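Phosphate-binding protein (Xanthomonas axonopodis pv. citri, PDB 5UB3) probably acts as a periplasmic solute-binding receptor of the phosphonate-binding type, working with a partner diguanylate cyclase in signal sensing. Local coordinates at residues S2-L7 / R39-M44; L82-R87 / R255-T260; H106-L111 / I202-A207. All blocks are in the same frame, centred on the assembly; numbering follows the deposited sequence.

Contact 1: S2-L7 / R39-M44; sequences SSVLVL and RGEILM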
loop_
_atom_site.group_PDB
_atom_site.type_symbol
_atom_site.label_atom_id
_atom_site.label_comp_id
_atom_site.label_asym_id
_atom_site.label_seq_id
_atom_site.Cartn_x
_atom_site.Cartn_y
_atom_site.Cartn_z
ATOM N N SER A 2 -16.602 -13.808 -15.022
ATOM C CA SER A 2 -16.614 -15.226 -14.517
ATOM C C SER A 2 -16.152 -16.295 -15.488
ATOM O O SER A 2 -15.640 -17.292 -15.070
ATOM C CB SER A 2 -17.974 -15.631 -14.032
ATOM O OG SER A 2 -17.781 -16.763 -13.228
ATOM N N SER A 3 -16.375 -16.086 -16.767
ATOM C CA SER A 3 -15.455 -16.539 -17.818
ATOM C C SER A 3 -14.206 -15.595 -17.948
ATOM O O SER A 3 -13.208 -15.896 -18.586
ATOM C CB SER A 3 -16.262 -16.639 -19.123
ATOM O OG SER A 3 -15.443 -17.113 -20.151
ATOM N N VAL A 4 -14.313 -14.405 -17.365
ATOM C CA VAL A 4 -13.266 -13.442 -17.362
ATOM C C VAL A 4 -12.642 -13.345 -15.965
ATOM O O VAL A 4 -13.368 -13.364 -14.951
ATOM C CB VAL A 4 -13.827 -12.045 -17.693
ATOM C CG1 VAL A 4 -12.690 -11.076 -17.828
ATOM C CG2 VAL A 4 -14.676 -12.083 -18.967
ATOM N N LEU A 5 -11.311 -13.223 -15.935
ATOM C CA LEU A 5 -10.569 -12.867 -14.698
ATOM C C LEU A 5 -10.129 -11.419 -14.779
ATOM O O LEU A 5 -9.422 -11.032 -15.685
ATOM C CB LEU A 5 -9.337 -13.756 -14.512
ATOM C CG LEU A 5 -8.496 -13.515 -13.267
ATOM C CD1 LEU A 5 -9.322 -13.913 -12.058
ATOM C CD2 LEU A 5 -7.205 -14.323 -13.297
ATOM N N VAL A 6 -10.567 -10.622 -13.828
ATOM C CA VAL A 6 -10.240 -9.208 -13.810
ATOM C C VAL A 6 -9.223 -8.891 -12.699
ATOM O O VAL A 6 -9.511 -9.096 -11.523
ATOM C CB VAL A 6 -11.528 -8.342 -13.616
ATOM C CG1 VAL A 6 -11.148 -6.907 -13.866
ATOM C CG2 VAL A 6 -12.604 -8.778 -14.604
ATOM N N LEU A 7 -8.066 -8.374 -13.086
ATOM C CA LEU A 7 -6.975 -8.075 -12.157
ATOM C C LEU A 7 -6.991 -6.585 -11.999
ATOM O O LEU A 7 -7.155 -5.830 -12.981
ATOM C CB LEU A 7 -5.631 -8.521 -12.704
ATOM C CG LEU A 7 -4.289 -8.016 -12.143
ATOM C CD1 LEU A 7 -4.042 -8.333 -10.691
ATOM C CD2 LEU A 7 -3.179 -8.590 -13.000
ATOM N N ARG A 39 -10.512 -15.526 -20.495
ATOM C CA ARG A 39 -9.957 -14.239 -20.885
ATOM C C ARG A 39 -9.704 -13.443 -19.603
ATOM O O ARG A 39 -10.217 -13.784 -18.510
ATOM C CB ARG A 39 -10.873 -13.519 -21.882
ATOM C CG ARG A 39 -12.301 -13.213 -21.390
ATOM C CD ARG A 39 -13.285 -12.787 -22.526
ATOM N NE ARG A 39 -13.463 -13.914 -23.446
ATOM C CZ ARG A 39 -14.352 -14.922 -23.313
ATOM N NH1 ARG A 39 -15.272 -14.965 -22.338
ATOM N NH2 ARG A 39 -14.319 -15.911 -24.201
ATOM N N GLY A 40 -8.888 -12.438 -19.767
ATOM C CA GLY A 40 -8.498 -11.519 -18.710
ATOM C C GLY A 40 -8.837 -10.086 -19.065
ATOM O O GLY A 40 -8.806 -9.729 -20.232
ATOM N N GLU A 41 -9.077 -9.273 -18.046
ATOM C CA GLU A 41 -9.181 -7.819 -18.161
ATOM C C GLU A 41 -8.480 -7.140 -16.992
ATOM O O GLU A 41 -8.312 -7.735 -15.936
ATOM C CB GLU A 41 -10.632 -7.397 -18.111
ATOM C CG GLU A 41 -11.293 -7.533 -19.461
ATOM C CD GLU A 41 -12.786 -7.536 -19.423
ATOM O OE1 GLU A 41 -13.386 -7.299 -18.363
ATOM O OE2 GLU A 41 -13.347 -7.811 -20.496
ATOM N N ILE A 42 -8.085 -5.898 -17.189
ATOM C CA ILE A 42 -7.524 -5.085 -16.145
ATOM C C ILE A 42 -8.573 -4.011 -15.793
ATOM O O ILE A 42 -9.144 -3.379 -16.697
ATOM C CB ILE A 42 -6.232 -4.375 -16.624
ATOM C CG1 ILE A 42 -5.145 -5.415 -17.020
ATOM C CG2 ILE A 42 -5.691 -3.405 -15.578
ATOM C CD1 ILE A 42 -4.702 -6.313 -15.898
ATOM N N LEU A 43 -8.762 -3.776 -14.502
ATOM C CA LEU A 43 -9.646 -2.716 -14.015
ATOM C C LEU A 43 -9.065 -2.205 -12.711
ATOM O O LEU A 43 -9.070 -2.879 -11.694
ATOM C CB LEU A 43 -11.073 -3.181 -13.796
ATOM C CG LEU A 43 -12.103 -2.105 -13.410
ATOM C CD1 LEU A 43 -12.142 -0.914 -14.371
ATOM C CD2 LEU A 43 -13.476 -2.688 -13.312
ATOM N N MET A 44 -8.579 -0.981 -12.763
ATOM C CA MET A 44 -7.994 -0.362 -11.610
ATOM C C MET A 44 -9.014 0.627 -11.068
ATOM O O MET A 44 -10.040 0.878 -11.684
ATOM C CB MET A 44 -6.690 0.320 -12.007
ATOM C CG MET A 44 -5.574 -0.641 -12.289
ATOM S SD MET A 44 -4.147 0.185 -13.028
ATOM C CE MET A 44 -4.677 0.293 -14.735
#
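Val-4 turns CG1 anti to its backbone N (chi1 -174°), which leaves CG2 beside that N and against the side chain of Arg-39; the Arg-39 chain in turn bends at chi3 (65°) after CD. Val-4 CG2 lies 3.6 Å from Arg-39 CG and sits at the edge of the guanidinium, near its plane, while Ser-3 OG is 3.1 Å from Arg-39 NH1. On the same face CG1 of Val-4 meets the carboxylate end of Glu-41, 3.9 Å from OE1, and CG2 of Val-6 also approaches that oxygen. Val-6 CG1 packs beside Leu-43 CB at 3.7 Å, the two side chains pointing the same way. The other face carries Leu-7 and Ile-42, also side by side, with Leu-7 CD2 4.0 Å from Ile-42 CD1.

Between these layers runs a parallel ladder. Leu-5 N donates to Arg-39 O at 2.9 Å, Leu-5 O accepts from Glu-41 N, Leu-7 N reaches Glu-41 O, and Leu-7 O accepts from Leu-43 N; a weak bond from Arg-39 N to Ser-3 O extends it at the start. Strands 4-8 and 39-42, with helix 14-28 between them, form a beta-alpha-beta unit of the periplasmic binding protein fold. The helix covers the face of Leu-5 and Ile-42: Leu-5 touches Val-28, and Ile-42 touches Leu-21 and Leu-25. The chemistry therefore differs across the sheet. Apolar packing under the helix occupies one face, whereas on the other, valine methyls lie against exposed Arg-39 and Glu-41, whose charged ends probably reach solvent.

Contact 2: L82-R87 / R255-T260; sequences LLMTER and RPLDPT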
loop_
_atom_site.group_PDB
_atom_site.type_symbol
_atom_site.label_atom_id
_atom_site.label_comp_id
_atom_site.label_asym_id
_atom_site.label_seq_id
_atom_site.Cartn_x
_atom_site.Cartn_y
_atom_site.Cartn_z
ATOM N N LEU A 82 -5.487 -14.088 -0.443
ATOM C CA LEU A 82 -5.217 -15.282 -1.202
ATOM C C LEU A 82 -3.820 -15.792 -0.877
ATOM O O LEU A 82 -3.662 -16.980 -0.584
ATOM C CB LEU A 82 -5.236 -14.950 -2.682
ATOM C CG LEU A 82 -5.031 -16.133 -3.634
ATOM C CD1 LEU A 82 -6.344 -16.805 -3.839
ATOM C CD2 LEU A 82 -4.482 -15.635 -4.952
ATOM N N LEU A 83 -2.830 -14.902 -0.998
ATOM C CA LEU A 83 -1.394 -15.192 -0.865
ATOM C C LEU A 83 -0.709 -14.003 -0.251
ATOM O O LEU A 83 -1.137 -12.885 -0.476
ATOM C CB LEU A 83 -0.730 -15.450 -2.236
ATOM C CG LEU A 83 -1.063 -16.768 -2.911
ATOM C CD1 LEU A 83 -0.545 -16.816 -4.331
ATOM C CD2 LEU A 83 -0.567 -17.927 -2.055
ATOM N N MET A 84 0.304 -14.211 0.577
ATOM C CA MET A 84 1.181 -13.128 1.000
ATOM C C MET A 84 2.208 -12.926 -0.096
ATOM O O MET A 84 2.644 -13.873 -0.727
ATOM C CB MET A 84 1.879 -13.410 2.345
ATOM C CG MET A 84 0.942 -13.670 3.477
ATOM S SD MET A 84 -0.266 -12.381 3.797
ATOM C CE MET A 84 0.851 -11.004 4.181
ATOM N N THR A 85 2.563 -11.674 -0.341
ATOM C CA THR A 85 3.346 -11.282 -1.484
ATOM C C THR A 85 4.635 -10.639 -1.028
ATOM O O THR A 85 4.643 -9.770 -0.136
ATOM C CB THR A 85 2.541 -10.353 -2.418
ATOM O OG1 THR A 85 1.308 -11.013 -2.694
ATOM C CG2 THR A 85 3.259 -10.000 -3.689
ATOM N N GLU A 86 5.719 -11.067 -1.679
ATOM C CA GLU A 86 7.060 -10.548 -1.406
ATOM C C GLU A 86 7.410 -9.697 -2.587
ATOM O O GLU A 86 7.345 -10.148 -3.748
ATOM C CB GLU A 86 8.030 -11.737 -1.296
ATOM C CG GLU A 86 9.406 -11.349 -0.827
ATOM C CD GLU A 86 10.348 -12.538 -0.950
ATOM O OE1 GLU A 86 10.278 -13.430 -0.054
ATOM O OE2 GLU A 86 11.085 -12.538 -1.971
ATOM N N ARG A 87 7.784 -8.464 -2.315
ATOM C CA ARG A 87 8.204 -7.546 -3.335
ATOM C C ARG A 87 9.648 -7.077 -3.102
ATOM O O ARG A 87 10.064 -6.751 -1.982
ATOM C CB ARG A 87 7.261 -6.350 -3.370
ATOM C CG ARG A 87 5.840 -6.670 -3.820
ATOM C CD ARG A 87 4.966 -5.448 -3.810
ATOM N NE ARG A 87 3.592 -5.749 -4.212
ATOM C CZ ARG A 87 2.582 -4.878 -4.149
ATOM N NH1 ARG A 87 2.751 -3.601 -3.695
ATOM N NH2 ARG A 87 1.385 -5.312 -4.555
ATOM N N ARG A 255 3.493 -16.500 -0.970
ATOM C CA ARG A 255 3.405 -17.605 -0.107
ATOM C C ARG A 255 2.041 -17.747 0.564
ATOM O O ARG A 255 1.247 -16.779 0.614
ATOM C CB ARG A 255 4.596 -17.588 0.846
ATOM C CG ARG A 255 4.482 -16.672 1.981
ATOM C CD ARG A 255 5.822 -16.439 2.745
ATOM N NE ARG A 255 5.307 -15.558 3.803
ATOM C CZ ARG A 255 5.164 -14.222 3.762
ATOM N NH1 ARG A 255 5.653 -13.444 2.757
ATOM N NH2 ARG A 255 4.531 -13.655 4.801
ATOM N N PRO A 256 1.714 -18.992 0.963
ATOM C CA PRO A 256 0.445 -19.234 1.563
ATOM C C PRO A 256 0.302 -18.417 2.852
ATOM O O PRO A 256 1.293 -18.128 3.553
ATOM C CB PRO A 256 0.511 -20.722 1.938
ATOM C CG PRO A 256 1.546 -21.295 1.100
ATOM C CD PRO A 256 2.529 -20.220 0.861
ATOM N N LEU A 257 -0.911 -18.075 3.158
ATOM C CA LEU A 257 -1.192 -17.509 4.427
ATOM C C LEU A 257 -0.964 -18.603 5.454
ATOM O O LEU A 257 -1.091 -19.799 5.160
ATOM C CB LEU A 257 -2.601 -16.995 4.530
ATOM C CG LEU A 257 -2.593 -15.533 3.961
ATOM C CD1 LEU A 257 -2.928 -15.532 2.496
ATOM C CD2 LEU A 257 -3.521 -14.650 4.714
ATOM N N ASP A 258 -0.643 -18.153 6.644
ATOM C CA ASP A 258 -0.284 -19.042 7.740
ATOM C C ASP A 258 -0.668 -18.328 9.033
ATOM O O ASP A 258 -1.185 -17.179 8.987
ATOM C CB ASP A 258 1.173 -19.511 7.620
ATOM C CG ASP A 258 2.199 -18.400 7.792
ATOM O OD1 ASP A 258 2.001 -17.524 8.647
ATOM O OD2 ASP A 258 3.230 -18.446 7.084
ATOM N N PRO A 259 -0.526 -19.016 10.179
ATOM C CA PRO A 259 -1.127 -18.373 11.333
ATOM C C PRO A 259 -0.428 -17.041 11.649
ATOM O O PRO A 259 -1.095 -16.111 12.101
ATOM C CB PRO A 259 -0.985 -19.427 12.437
ATOM C CG PRO A 259 -1.006 -20.696 11.673
ATOM C CD PRO A 259 -0.098 -20.385 10.514
ATOM N N THR A 260 0.851 -16.921 11.366
ATOM C CA THR A 260 1.570 -15.671 11.622
ATOM C C THR A 260 1.067 -14.525 10.743
ATOM O O THR A 260 0.713 -13.460 11.236
ATOM C CB THR A 260 3.057 -15.885 11.437
ATOM O OG1 THR A 260 3.493 -16.846 12.415
ATOM C CG2 THR A 260 3.859 -14.599 11.603
HETATM O O HOH W 1 -2.978 -18.842 1.553
HETATM O O HOH W 2 5.557 -14.077 0.046
HETATM O O HOH W 3 4.709 -10.105 2.454
#
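Met-84 and Arg-255 form an antiparallel, hydrogen-bonded beta pair at the end of strand 251-255, in the periplasmic binding protein fold, and their side chains share one face of the sheet. Arg-255 CG stands between its backbone N and carbonyl carbon (chi1 80°), and the chain runs extended to NE. Its guanidinium comes over Met-84, with CB 3.5 Å above the plane and offset toward the rim; the nearest guanidinium atom to that CB is NH2, at 3.6 Å. Beyond CB the methionine chain bends at chi2 and chi3, and Leu-257 crosses it at about a right angle, its CG 3.9 Å from Met-84 SD. Leu-265 of helix 259-277 also touches both Met-84 and Leu-257, tying this packing to the final helix.

Two backbone bonds hold the pair: Met-84 N to Arg-255 O at 2.7 Å, and Arg-255 N to Met-84 O. Leu-83 lays CD2 against Arg-255 O, while Leu-257 CD1 rests on the carbonyl of Leu-82. Leu-82 and Leu-83 form a classic beta bulge in strand 79-87, both facing Glu-214 of the neighbouring strand 209-217.

Waters add to the pair. One donates to Met-84 O, which already accepts from Arg-255 N, and accepts weakly from Arg-255 NH1; another donates to Thr-85 O, lying at the edge of the guanidinium and in its plane. Arg-91 brings a like charge close to NH1, which Glu-86 OE1, 5.4 Å from Arg-255 NH1, may partly offset. After the pair, the chain turns into helix 259-277 with Asp-258 as its N-cap. Just before that turn, a third water accepts from Leu-257 N at 2.7 Å and donates to Leu-82 O.

Contact 3: H106-L111 / I202-A207; sequences HSLSQL and IVHRTA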
loop_
_atom_site.group_PDB
_atom_site.type_symbol
_atom_site.label_atom_id
_atom_site.label_comp_id
_atom_site.label_asym_id
_atom_site.label_seq_id
_atom_site.Cartn_x
_atom_site.Cartn_y
_atom_site.Cartn_z
ATOM N N HIS A 106 13.343 15.996 16.667
ATOM C CA HIS A 106 14.154 14.795 16.848
ATOM C C HIS A 106 13.400 13.514 17.148
ATOM O O HIS A 106 14.000 12.466 17.135
ATOM C CB HIS A 106 15.227 15.039 17.907
ATOM C CG HIS A 106 16.270 15.971 17.413
ATOM N ND1 HIS A 106 16.107 17.345 17.456
ATOM C CD2 HIS A 106 17.415 15.740 16.730
ATOM C CE1 HIS A 106 17.148 17.921 16.886
ATOM N NE2 HIS A 106 17.945 16.970 16.421
ATOM N N SER A 107 12.095 13.592 17.370
ATOM C CA SER A 107 11.369 12.420 17.764
ATOM C C SER A 107 9.966 12.591 17.269
ATOM O O SER A 107 9.515 13.702 17.047
ATOM C CB SER A 107 11.326 12.299 19.304
ATOM O OG SER A 107 10.574 13.361 19.834
ATOM N N LEU A 108 9.238 11.502 17.238
ATOM C CA LEU A 108 7.798 11.580 16.939
ATOM C C LEU A 108 6.987 12.554 17.800
ATOM O O LEU A 108 6.091 13.293 17.273
ATOM C CB LEU A 108 7.166 10.175 17.021
ATOM C CG LEU A 108 5.796 10.120 16.344
ATOM C CD1 LEU A 108 5.873 10.138 14.818
ATOM C CD2 LEU A 108 5.103 8.895 16.929
ATOM N N SER A 109 7.235 12.529 19.113
ATOM C CA SER A 109 6.515 13.411 20.065
ATOM C C SER A 109 6.637 14.864 19.682
ATOM O O SER A 109 5.686 15.623 19.779
ATOM C CB SER A 109 7.072 13.220 21.494
ATOM O OG SER A 109 7.016 11.825 21.907
ATOM N N GLN A 110 7.793 15.251 19.172
ATOM C CA GLN A 110 8.001 16.654 18.691
ATOM C C GLN A 110 7.317 17.016 17.386
ATOM O O GLN A 110 7.478 18.153 16.891
ATOM C CB GLN A 110 9.490 16.941 18.581
ATOM C CG GLN A 110 10.178 16.873 19.935
ATOM C CD GLN A 110 11.695 16.925 19.824
ATOM O OE1 GLN A 110 12.241 17.152 18.766
ATOM N NE2 GLN A 110 12.375 16.731 20.946
ATOM N N LEU A 111 6.522 16.093 16.824
ATOM C CA LEU A 111 5.595 16.473 15.759
ATOM C C LEU A 111 4.523 17.487 16.195
ATOM O O LEU A 111 3.968 18.193 15.337
ATOM C CB LEU A 111 4.841 15.276 15.189
ATOM C CG LEU A 111 5.316 14.804 13.853
ATOM C CD1 LEU A 111 6.716 14.193 14.025
ATOM C CD2 LEU A 111 4.313 13.779 13.366
ATOM N N ILE A 202 16.051 10.648 9.644
ATOM C CA ILE A 202 14.939 9.829 10.147
ATOM C C ILE A 202 14.693 10.076 11.636
ATOM O O ILE A 202 15.601 9.982 12.438
ATOM C CB ILE A 202 15.190 8.352 9.856
ATOM C CG1 ILE A 202 15.291 8.157 8.322
ATOM C CG2 ILE A 202 14.097 7.511 10.463
ATOM C CD1 ILE A 202 16.053 6.914 7.969
ATOM N N VAL A 203 13.461 10.434 12.004
ATOM C CA VAL A 203 13.136 10.692 13.402
ATOM C C VAL A 203 12.331 9.596 14.096
ATOM O O VAL A 203 12.237 9.602 15.312
ATOM C CB VAL A 203 12.479 12.101 13.614
ATOM C CG1 VAL A 203 13.471 13.157 13.199
ATOM C CG2 VAL A 203 11.152 12.258 12.886
ATOM N N HIS A 204 11.754 8.662 13.344
ATOM C CA HIS A 204 10.956 7.636 13.958
ATOM C C HIS A 204 10.734 6.516 12.964
ATOM O O HIS A 204 10.628 6.748 11.737
ATOM C CB HIS A 204 9.623 8.189 14.363
ATOM C CG HIS A 204 8.789 7.214 15.116
ATOM N ND1 HIS A 204 8.923 7.024 16.475
ATOM C CD2 HIS A 204 7.865 6.313 14.698
ATOM C CE1 HIS A 204 8.072 6.096 16.875
ATOM N NE2 HIS A 204 7.442 5.625 15.814
ATOM N N ARG A 205 10.609 5.323 13.502
ATOM C CA ARG A 205 10.309 4.134 12.681
ATOM C C ARG A 205 9.165 3.401 13.309
ATOM O O ARG A 205 9.180 3.262 14.513
ATOM C CB ARG A 205 11.558 3.198 12.612
ATOM C CG ARG A 205 12.709 3.772 11.816
ATOM C CD ARG A 205 13.902 2.828 11.720
ATOM N NE ARG A 205 14.938 3.377 10.824
ATOM C CZ ARG A 205 15.249 2.942 9.578
ATOM N NH1 ARG A 205 14.657 1.905 9.009
ATOM N NH2 ARG A 205 16.234 3.534 8.884
ATOM N N THR A 206 8.198 2.913 12.507
ATOM C CA THR A 206 7.158 2.066 13.014
ATOM C C THR A 206 7.627 0.623 13.013
ATOM O O THR A 206 8.679 0.301 12.462
ATOM C CB THR A 206 5.842 2.168 12.189
ATOM O OG1 THR A 206 6.001 1.544 10.911
ATOM C CG2 THR A 206 5.421 3.650 12.007
ATOM N N ALA A 207 6.800 -0.220 13.607
ATOM C CA ALA A 207 7.012 -1.696 13.589
ATOM C C ALA A 207 6.762 -2.170 12.179
ATOM O O ALA A 207 5.967 -1.547 11.453
ATOM C CB ALA A 207 6.040 -2.399 14.561
HETATM O O HOH W 4 10.534 8.993 17.574
#
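Leu-108 packs over the imidazole of His-204 in a CH-pi contact, beside a classic beta bulge in which Val-203 and His-204 both face Phe-97 of strand 92-100. Leu-108 CD2 lies 4.1 Å from the ring centroid and only 9° off its normal, while CB comes within 3.6 Å of ND1. In His-204, chi1 of -175° sets CG anti to the backbone N, and chi2 near 84° turns the ring so that one face meets Leu-108 CD2. Val-203 fills the neighbouring position, its CB 3.9 Å from the carbonyl oxygen of His-106.

No direct hydrogen bond crosses the contact; a water does the joining. It accepts from Leu-108 N, donates to Val-203 O and, lying in the plane of the His-204 ring at its edge, is hydrogen-bonded to His-204 ND1 at 2.8 Å. Across the ring, NE2 is hydrogen-bonded to Glu-133 of helix 124-136, so both ring nitrogens are engaged and the rotation of the imidazole is fixed. Leu-108 also touches Glu-133 and Leu-134, which places the 106-111 loop against that helix. Within the loop, a 3-10 turn at 109-111 follows, and His-106 N donates to Gln-110 OE1 at 2.6 Å.

How the contacts relate
Contacts 1 and 2 are partly buried, whereas contact 3 lies at the surface. Contacts 1 and 3 stand on opposite sides of the chain's centre, their own centres about 42 Å apart, and contact 2 is nearer the middle, about 22 Å from contact 1 and 29 Å from contact 3, centre to centre. None touches another. Strand 209-217 relates them: it pairs with 79-87 of contact 2, with 62-66, the neighbour of 4-8 in contact 1, and with 92-100, the neighbour of 200-205 in contact 3. Direct backbone bonding dominates contact 1, contact 2 combines one bridged pair with waters, and contact 3 relies on water and a ring face.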